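Side-chain contacts in regulatory protein YycH-like domain-containing protein (Eubacterium rectale, PDB 5COZ), which is of unknown function but resembles the regulatory protein YycH and is probably an exported lipoprotein: residues N21-E26 and K30-I35; A84-L89 and S254-P259; D116-R121 and A125-H130. All blocks are in the same frame, centred on the assembly; numbering follows the deposited sequence.

Interaction 1 (N21-E26 and K30-I35); sequences NSLDEE and KLPQNI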
loop_
_atom_site.group_PDB
_atom_site.type_symbol
_atom_site.label_atom_id
_atom_site.label_comp_id
_atom_site.label_asym_id
_atom_site.label_seq_id
_atom_site.Cartn_x
_atom_site.Cartn_y
_atom_site.Cartn_z
ATOM N N ASN A 21 -24.911 12.087 -2.562
ATOM C CA ASN A 21 -24.926 13.489 -2.164
ATOM C C ASN A 21 -23.854 13.774 -1.105
ATOM O O ASN A 21 -23.189 14.816 -1.176
ATOM C CB ASN A 21 -26.304 13.891 -1.658
ATOM C CG ASN A 21 -26.421 15.364 -1.379
ATOM O OD1 ASN A 21 -26.240 16.206 -2.265
ATOM N ND2 ASN A 21 -26.660 15.703 -0.128
ATOM N N SER A 22 -23.637 12.828 -0.164
ATOM C CA SER A 22 -22.632 12.977 0.891
ATOM C C SER A 22 -21.212 13.025 0.288
ATOM O O SER A 22 -20.330 13.632 0.876
ATOM C CB SER A 22 -22.728 11.841 1.910
ATOM O OG SER A 22 -22.111 10.635 1.469
ATOM N N LEU A 23 -21.043 12.468 -0.928
ATOM C CA LEU A 23 -19.745 12.475 -1.593
ATOM C C LEU A 23 -19.562 13.681 -2.507
ATOM O O LEU A 23 -18.547 13.768 -3.208
ATOM C CB LEU A 23 -19.528 11.181 -2.394
ATOM C CG LEU A 23 -19.427 9.925 -1.542
ATOM C CD1 LEU A 23 -19.390 8.705 -2.429
ATOM C CD2 LEU A 23 -18.216 9.947 -0.610
ATOM N N ASP A 24 -20.510 14.637 -2.461
ATOM C CA ASP A 24 -20.453 15.811 -3.321
ATOM C C ASP A 24 -20.110 17.076 -2.539
ATOM O O ASP A 24 -20.490 18.182 -2.932
ATOM C CB ASP A 24 -21.805 15.950 -4.039
ATOM C CG ASP A 24 -21.787 16.775 -5.316
ATOM O OD1 ASP A 24 -20.671 17.065 -5.836
ATOM O OD2 ASP A 24 -22.874 17.182 -5.768
ATOM N N GLU A 25 -19.384 16.928 -1.434
ATOM C CA GLU A 25 -19.004 18.069 -0.592
ATOM C C GLU A 25 -18.091 19.055 -1.345
ATOM O O GLU A 25 -17.136 18.640 -2.022
ATOM C CB GLU A 25 -18.272 17.571 0.662
ATOM C CG GLU A 25 -19.193 16.892 1.666
ATOM C CD GLU A 25 -20.141 17.815 2.412
ATOM O OE1 GLU A 25 -19.981 19.053 2.323
ATOM O OE2 GLU A 25 -21.027 17.293 3.123
ATOM N N GLU A 26 -18.372 20.355 -1.214
ATOM C CA GLU A 26 -17.569 21.391 -1.876
ATOM C C GLU A 26 -16.159 21.461 -1.269
ATOM O O GLU A 26 -15.229 21.865 -1.959
ATOM C CB GLU A 26 -18.266 22.775 -1.837
ATOM C CG GLU A 26 -18.406 23.405 -0.464
ATOM C CD GLU A 26 -18.986 24.807 -0.442
ATOM O OE1 GLU A 26 -20.086 25.010 -1.008
ATOM O OE2 GLU A 26 -18.355 25.697 0.173
ATOM N N LYS A 30 -14.548 17.778 4.198
ATOM C CA LYS A 30 -15.877 17.502 4.760
ATOM C C LYS A 30 -16.511 16.201 4.232
ATOM O O LYS A 30 -17.598 15.816 4.673
ATOM C CB LYS A 30 -16.809 18.690 4.531
ATOM C CG LYS A 30 -16.425 19.859 5.452
ATOM C CD LYS A 30 -17.294 21.111 5.274
ATOM C CE LYS A 30 -18.777 20.924 5.528
ATOM N NZ LYS A 30 -19.059 20.254 6.830
ATOM N N LEU A 31 -15.810 15.492 3.326
ATOM C CA LEU A 31 -16.314 14.205 2.846
ATOM C C LEU A 31 -16.341 13.245 3.999
ATOM O O LEU A 31 -15.501 13.342 4.901
ATOM C CB LEU A 31 -15.385 13.642 1.743
ATOM C CG LEU A 31 -15.359 14.404 0.425
ATOM C CD1 LEU A 31 -14.154 13.953 -0.403
ATOM C CD2 LEU A 31 -16.660 14.186 -0.386
ATOM N N PRO A 32 -17.248 12.259 3.957
ATOM C CA PRO A 32 -17.246 11.237 5.005
ATOM C C PRO A 32 -16.016 10.340 4.872
ATOM O O PRO A 32 -15.374 10.347 3.811
ATOM C CB PRO A 32 -18.540 10.456 4.736
ATOM C CG PRO A 32 -18.820 10.653 3.285
ATOM C CD PRO A 32 -18.303 12.025 2.948
ATOM N N GLN A 33 -15.703 9.580 5.926
ATOM C CA GLN A 33 -14.566 8.659 5.884
ATOM C C GLN A 33 -15.039 7.224 5.589
ATOM O O GLN A 33 -14.229 6.362 5.236
ATOM C CB GLN A 33 -13.791 8.701 7.192
ATOM C CG GLN A 33 -12.946 9.964 7.351
ATOM C CD GLN A 33 -12.099 9.904 8.594
ATOM O OE1 GLN A 33 -12.604 9.817 9.719
ATOM N NE2 GLN A 33 -10.788 9.938 8.417
ATOM N N ASN A 34 -16.340 6.967 5.731
ATOM C CA ASN A 34 -16.928 5.653 5.468
ATOM C C ASN A 34 -18.328 5.849 4.926
ATOM O O ASN A 34 -19.024 6.796 5.330
ATOM C CB ASN A 34 -16.972 4.802 6.760
ATOM C CG ASN A 34 -15.607 4.547 7.363
ATOM O OD1 ASN A 34 -14.885 3.598 6.984
ATOM N ND2 ASN A 34 -15.163 5.437 8.236
ATOM N N ILE A 35 -18.737 4.977 4.004
ATOM C CA ILE A 35 -20.097 5.002 3.447
ATOM C C ILE A 35 -20.623 3.572 3.402
ATOM O O ILE A 35 -19.846 2.631 3.229
ATOM C CB ILE A 35 -20.161 5.661 2.043
ATOM C CG1 ILE A 35 -19.237 4.929 1.029
ATOM C CG2 ILE A 35 -19.828 7.162 2.122
ATOM C CD1 ILE A 35 -19.416 5.340 -0.428
#

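Interaction 2 (A84-L89 and S254-P259); sequences AKAINL and SFLDIP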
loop_
_atom_site.group_PDB
_atom_site.type_symbol
_atom_site.label_atom_id
_atom_site.label_comp_id
_atom_site.label_asym_id
_atom_site.label_seq_id
_atom_site.Cartn_x
_atom_site.Cartn_y
_atom_site.Cartn_z
ATOM N N ALA A 84 19.769 -0.369 9.897
ATOM C CA ALA A 84 20.451 -1.135 10.931
ATOM C C ALA A 84 20.037 -0.647 12.327
ATOM O O ALA A 84 19.864 -1.483 13.211
ATOM C CB ALA A 84 21.975 -1.021 10.756
ATOM N N LYS A 85 19.837 0.681 12.505
ATOM C CA LYS A 85 19.377 1.227 13.799
ATOM C C LYS A 85 17.974 0.672 14.116
ATOM O O LYS A 85 17.715 0.173 15.217
ATOM C CB LYS A 85 19.362 2.766 13.763
ATOM C CG LYS A 85 18.975 3.413 15.100
ATOM C CD LYS A 85 18.510 4.847 14.909
ATOM C CE LYS A 85 17.990 5.491 16.179
ATOM N NZ LYS A 85 16.645 4.982 16.560
ATOM N N ALA A 86 17.089 0.700 13.106
ATOM C CA ALA A 86 15.710 0.229 13.265
ATOM C C ALA A 86 15.623 -1.236 13.730
ATOM O O ALA A 86 14.878 -1.519 14.674
ATOM C CB ALA A 86 14.969 0.399 11.948
ATOM N N ILE A 87 16.367 -2.174 13.104
ATOM C CA ILE A 87 16.268 -3.593 13.464
ATOM C C ILE A 87 17.316 -4.012 14.515
ATOM O O ILE A 87 17.412 -5.199 14.821
ATOM C CB ILE A 87 16.318 -4.536 12.226
ATOM C CG1 ILE A 87 17.687 -4.462 11.479
ATOM C CG2 ILE A 87 15.123 -4.273 11.292
ATOM C CD1 ILE A 87 17.968 -5.663 10.578
ATOM N N ASN A 88 18.107 -3.053 15.023
ATOM C CA ASN A 88 19.165 -3.277 16.036
ATOM C C ASN A 88 20.199 -4.285 15.513
ATOM O O ASN A 88 20.610 -5.213 16.219
ATOM C CB ASN A 88 18.565 -3.722 17.400
ATOM C CG ASN A 88 19.500 -3.477 18.560
ATOM O OD1 ASN A 88 20.203 -2.459 18.627
ATOM N ND2 ASN A 88 19.536 -4.412 19.494
ATOM N N LEU A 89 20.600 -4.107 14.236
ATOM C CA LEU A 89 21.576 -5.000 13.617
ATOM C C LEU A 89 22.958 -4.791 14.244
ATOM O O LEU A 89 23.349 -3.650 14.485
ATOM C CB LEU A 89 21.626 -4.718 12.104
ATOM C CG LEU A 89 22.577 -5.573 11.283
ATOM C CD1 LEU A 89 21.897 -6.845 10.824
ATOM C CD2 LEU A 89 23.049 -4.810 10.043
ATOM N N SER A 254 11.029 -5.439 13.471
ATOM C CA SER A 254 11.486 -6.730 12.978
ATOM C C SER A 254 11.480 -6.835 11.453
ATOM O O SER A 254 12.007 -7.801 10.916
ATOM C CB SER A 254 10.569 -7.812 13.553
ATOM O OG SER A 254 9.247 -7.570 13.080
ATOM N N PHE A 255 10.868 -5.872 10.749
ATOM C CA PHE A 255 10.736 -5.923 9.299
ATOM C C PHE A 255 10.467 -4.530 8.794
ATOM O O PHE A 255 9.598 -3.844 9.335
ATOM C CB PHE A 255 9.569 -6.877 8.941
ATOM C CG PHE A 255 9.353 -7.134 7.474
ATOM C CD1 PHE A 255 8.580 -6.268 6.708
ATOM C CD2 PHE A 255 9.857 -8.279 6.874
ATOM C CE1 PHE A 255 8.351 -6.525 5.351
ATOM C CE2 PHE A 255 9.609 -8.543 5.520
ATOM C CZ PHE A 255 8.840 -7.677 4.782
ATOM N N LEU A 256 11.236 -4.080 7.784
ATOM C CA LEU A 256 11.098 -2.745 7.262
ATOM C C LEU A 256 11.313 -2.838 5.771
ATOM O O LEU A 256 12.420 -3.168 5.335
ATOM C CB LEU A 256 12.137 -1.828 7.955
ATOM C CG LEU A 256 11.978 -0.328 7.858
ATOM C CD1 LEU A 256 10.657 0.096 8.261
ATOM C CD2 LEU A 256 12.944 0.359 8.808
ATOM N N ASP A 257 10.240 -2.641 5.001
ATOM C CA ASP A 257 10.314 -2.768 3.548
ATOM C C ASP A 257 9.946 -1.435 2.914
ATOM O O ASP A 257 8.827 -0.925 3.098
ATOM C CB ASP A 257 9.374 -3.891 3.066
ATOM C CG ASP A 257 9.699 -4.475 1.697
ATOM O OD1 ASP A 257 10.754 -4.116 1.128
ATOM O OD2 ASP A 257 8.959 -5.375 1.248
ATOM N N ILE A 258 10.912 -0.855 2.193
ATOM C CA ILE A 258 10.738 0.440 1.559
ATOM C C ILE A 258 10.423 0.229 0.101
ATOM O O ILE A 258 11.184 -0.435 -0.593
ATOM C CB ILE A 258 12.000 1.313 1.714
ATOM C CG1 ILE A 258 12.454 1.424 3.209
ATOM C CG2 ILE A 258 11.787 2.732 1.095
ATOM C CD1 ILE A 258 13.745 2.261 3.370
ATOM N N PRO A 259 9.285 0.767 -0.356
ATOM C CA PRO A 259 8.914 0.638 -1.767
ATOM C C PRO A 259 9.658 1.651 -2.632
ATOM O O PRO A 259 10.346 2.539 -2.089
ATOM C CB PRO A 259 7.414 0.968 -1.726
ATOM C CG PRO A 259 7.310 2.053 -0.682
ATOM C CD PRO A 259 8.335 1.633 0.381
#

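Interaction 3 (D116-R121 and A125-H130); sequences DSIAIR and ALAETH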
loop_
_atom_site.group_PDB
_atom_site.type_symbol
_atom_site.label_atom_id
_atom_site.label_comp_id
_atom_site.label_asym_id
_atom_site.label_seq_id
_atom_site.Cartn_x
_atom_site.Cartn_y
_atom_site.Cartn_z
ATOM N N ASP A 116 19.831 -11.904 10.777
ATOM C CA ASP A 116 19.328 -10.559 10.462
ATOM C C ASP A 116 19.919 -10.128 9.123
ATOM O O ASP A 116 21.046 -10.519 8.794
ATOM C CB ASP A 116 19.737 -9.539 11.537
ATOM C CG ASP A 116 19.251 -9.807 12.945
ATOM O OD1 ASP A 116 18.106 -10.238 13.099
ATOM O OD2 ASP A 116 20.018 -9.551 13.892
ATOM N N SER A 117 19.182 -9.331 8.349
ATOM C CA SER A 117 19.741 -8.901 7.077
ATOM C C SER A 117 19.197 -7.568 6.625
ATOM O O SER A 117 18.097 -7.161 7.012
ATOM C CB SER A 117 19.484 -9.926 5.975
ATOM O OG SER A 117 18.122 -9.971 5.601
ATOM N N ILE A 118 20.006 -6.884 5.806
ATOM C CA ILE A 118 19.633 -5.670 5.106
ATOM C C ILE A 118 19.949 -5.878 3.633
ATOM O O ILE A 118 21.035 -6.369 3.316
ATOM C CB ILE A 118 20.317 -4.411 5.677
ATOM C CG1 ILE A 118 19.943 -4.182 7.158
ATOM C CG2 ILE A 118 20.012 -3.154 4.799
ATOM C CD1 ILE A 118 20.778 -3.095 7.810
ATOM N N ALA A 119 19.028 -5.519 2.728
ATOM C CA ALA A 119 19.287 -5.615 1.303
ATOM C C ALA A 119 18.811 -4.344 0.674
ATOM O O ALA A 119 17.654 -3.963 0.869
ATOM C CB ALA A 119 18.539 -6.807 0.709
ATOM N N ILE A 120 19.681 -3.680 -0.098
ATOM C CA ILE A 120 19.290 -2.443 -0.755
ATOM C C ILE A 120 19.564 -2.574 -2.255
ATOM O O ILE A 120 20.681 -2.907 -2.638
ATOM C CB ILE A 120 19.987 -1.197 -0.149
ATOM C CG1 ILE A 120 19.704 -1.106 1.356
ATOM C CG2 ILE A 120 19.546 0.081 -0.891
ATOM C CD1 ILE A 120 20.556 -0.028 2.068
ATOM N N ARG A 121 18.539 -2.311 -3.073
ATOM C CA ARG A 121 18.616 -2.338 -4.538
ATOM C C ARG A 121 18.292 -0.930 -5.061
ATOM O O ARG A 121 18.062 -0.011 -4.264
ATOM C CB ARG A 121 17.590 -3.361 -5.098
ATOM C CG ARG A 121 17.915 -4.829 -4.899
ATOM C CD ARG A 121 16.815 -5.722 -5.465
ATOM N NE ARG A 121 16.836 -5.782 -6.930
ATOM C CZ ARG A 121 16.020 -5.094 -7.727
ATOM N NH1 ARG A 121 15.100 -4.286 -7.211
ATOM N NH2 ARG A 121 16.120 -5.209 -9.045
ATOM N N ALA A 125 14.329 -1.513 -0.554
ATOM C CA ALA A 125 15.229 -1.733 0.559
ATOM C C ALA A 125 14.474 -2.570 1.561
ATOM O O ALA A 125 13.283 -2.324 1.811
ATOM C CB ALA A 125 15.734 -0.432 1.166
ATOM N N LEU A 126 15.134 -3.590 2.096
ATOM C CA LEU A 126 14.483 -4.461 3.065
ATOM C C LEU A 126 15.414 -4.749 4.226
ATOM O O LEU A 126 16.510 -5.269 4.006
ATOM C CB LEU A 126 14.059 -5.785 2.395
ATOM C CG LEU A 126 13.437 -6.876 3.317
ATOM C CD1 LEU A 126 12.092 -6.407 3.887
ATOM C CD2 LEU A 126 13.244 -8.194 2.578
ATOM N N ALA A 127 14.974 -4.459 5.448
ATOM C CA ALA A 127 15.691 -4.834 6.662
ATOM C C ALA A 127 14.800 -5.808 7.439
ATOM O O ALA A 127 13.603 -5.556 7.585
ATOM C CB ALA A 127 16.040 -3.621 7.511
ATOM N N GLU A 128 15.338 -6.920 7.893
ATOM C CA GLU A 128 14.489 -7.854 8.644
ATOM C C GLU A 128 15.272 -8.704 9.603
ATOM O O GLU A 128 16.434 -9.015 9.365
ATOM C CB GLU A 128 13.681 -8.767 7.696
ATOM C CG GLU A 128 14.511 -9.636 6.762
ATOM C CD GLU A 128 13.758 -10.371 5.669
ATOM O OE1 GLU A 128 12.523 -10.207 5.549
ATOM O OE2 GLU A 128 14.417 -11.138 4.935
ATOM N N THR A 129 14.617 -9.075 10.700
ATOM C CA THR A 129 15.132 -10.076 11.627
ATOM C C THR A 129 14.622 -11.404 11.130
ATOM O O THR A 129 13.715 -11.439 10.292
ATOM C CB THR A 129 14.697 -9.821 13.077
ATOM O OG1 THR A 129 13.271 -10.014 13.154
ATOM C CG2 THR A 129 15.115 -8.454 13.591
ATOM N N HIS A 130 15.191 -12.516 11.642
ATOM C CA HIS A 130 14.708 -13.831 11.239
ATOM C C HIS A 130 13.204 -13.987 11.608
ATOM O O HIS A 130 12.411 -14.412 10.777
ATOM C CB HIS A 130 15.567 -14.909 11.922
ATOM C CG HIS A 130 15.087 -16.305 11.686
ATOM N ND1 HIS A 130 15.167 -16.893 10.437
ATOM C CD2 HIS A 130 14.507 -17.175 12.546
ATOM C CE1 HIS A 130 14.645 -18.101 10.577
ATOM N NE2 HIS A 130 14.226 -18.312 11.825
HETATM O O HOH W 1 17.177 -12.548 13.602
HETATM O O HOH W 2 16.830 -8.300 3.859
HETATM O O HOH W 3 16.747 -12.310 5.526
#

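Interaction 1 (N21-E26 and K30-I35)
Leu23 O meets the methyl CD2 of Leu31 at 3.4 Å across the contact and also receives a weak hydrogen bond from Ser277 OG, while a backbone hydrogen bond joins Leu23 to Ser277 as well. Otherwise mainly apolar packing holds the segments together. Ser22 O lies 3.3 Å from Pro32 CD. Proline suits this place because its compact ring offers a rigid hydrocarbon surface. Ser22 OG, which turns back to bond Val19 O within its own helix, touches Pro32 CG. Leu23 divides its two methyls: its side chain crosses Pro32 at about a right angle, CD2 4.0 Å from Pro32 CG, while CD1 meets Ile35 CD1 tip to tip at 3.9 Å. Ile35 reaches that far because CG1 stands between its backbone N and carbonyl carbon (chi1 58°) and the chain then runs straight on to CD1.

Glu25 makes the more polar end. With CG anti to the carbonyl carbon (chi1 -73°), Glu25 CG lies 3.6 Å from Lys30 O, and the bend at chi2 (-72°) then brings OE1 to 3.9 Å from Lys30 CB. Glu25 OE1 and Lys30 NZ stay 4.8 Å apart, so the opposite charges probably attract without forming a salt bridge. With an alanine at Glu25, Lys30 would probably lose both the cover over its carbonyl and the nearby negative charge. The contact folds the end of helix 16-22 back over the start of strand 34-40. Helix 276-288 packs on Leu23, Leu31 and Ile35 through Pro276 and Leu280, and strand 43-50 adds Ile45 and Ile49.

Interaction 2 (A84-L89 and S254-P259)
Ala86 and Leu256 point their CB atoms at one another, the first from helix 73-87 and the second from strand 252-258. The leucine bridges most of the gap. Its CG is anti to the backbone N (chi1 -164°), and chi2 of 52° swings CD1 aside and leaves CD2 to carry the extended chain on toward the helix, so that Leu256 CD2 rests 3.7 Å from Ala86 CB. The other branch is directed elsewhere, with Leu256 CD1 5.7 Å from Ala86 CB. A one-carbon side chain suits the helix here, since it lets the long leucine come up close to the helix surface.

One residue on, Ile87 also faces the strand, but it meets backbone: Ile87 CG2 approaches Ser254 C at 4.5 Å, a loose contact. The same side chain packs on Ala127 of the adjacent strand, and its branched, wholly apolar shape fits a buried place between helix and sheet.

This is helix-on-sheet packing. The strand carries a classic beta bulge, in which Ser254 and Phe255 together face Ala247. The helix closes in a Schellman motif: Leu89 N bonds Ala84 O at 2.9 Å, Asn88 N bonds Lys85 O at 3.3 Å, and Asn88 takes the positive phi (59°) that asparagine tolerates well. The side chain of Phe255, whose CB points away from the helix, packs on Val245, Ala247, Leu126 and Glu128.

Interaction 3 (D116-R121 and A125-H130)
Asp116 starts beside Glu128, its CB 4.0 Å from Glu128 O. With CG beside its own backbone N (chi1 -60°), the carboxylate swings alongside Thr129, both side chains pointing the same way. Asp116 OD1 lies 3.3 Å from Thr129 CA, and a water, doubtfully close to OD1, links it to His130 N; OD2 bonds Thr114 OG1. An aspartate suits this spot, having one acceptor for each side. Thr129, as N-cap of helix 130-137, turns OG1 to Gly132 N.

On the next residue, Ser117 OG joins two waters. One donates to Leu126 O; the other donates to Glu128 OE2 and so links hydroxyl and carboxylate, which do not bond directly. The other face is apolar. Ile118 CG1 sits 4.0 Å from Ala127 CB, and Ile120 CG1 meets Ala125 CB likewise, small alanines leaving room for the branched isoleucines under helix 73-87.

Ser117 with Glu128 and Ala119 with Leu126 are hydrogen-bonded pairs, each with two backbone bonds; Ala119 N reaches Leu126 O at 2.8 Å. Strands running at 176° and joined by a short loop make a classic antiparallel beta hairpin.

Interactions 2 and 3 adjoin, their centres about 7 Å apart, because strands 252-258 and 125-128 are neighbours in one antiparallel sheet. Leu256 N lies 2.8 Å from Ala127 O and Ile258 N lies 2.8 Å from Ala125 O, both probable hydrogen bonds, so the hairpin of interaction 3 extends the sheet on which the helix of interaction 2 packs. Along the chain, interaction 3 nests within the loop interaction 2 closes. Interaction 1 lies at the edge of a separate, mixed sheet, which its strand 34-40 joins, about 38 Å from interaction 2 and 41 Å from interaction 3 between centres. The sodium ion, held by Gln208 and Asp210, lies about 14 Å from the Ser254 side chain.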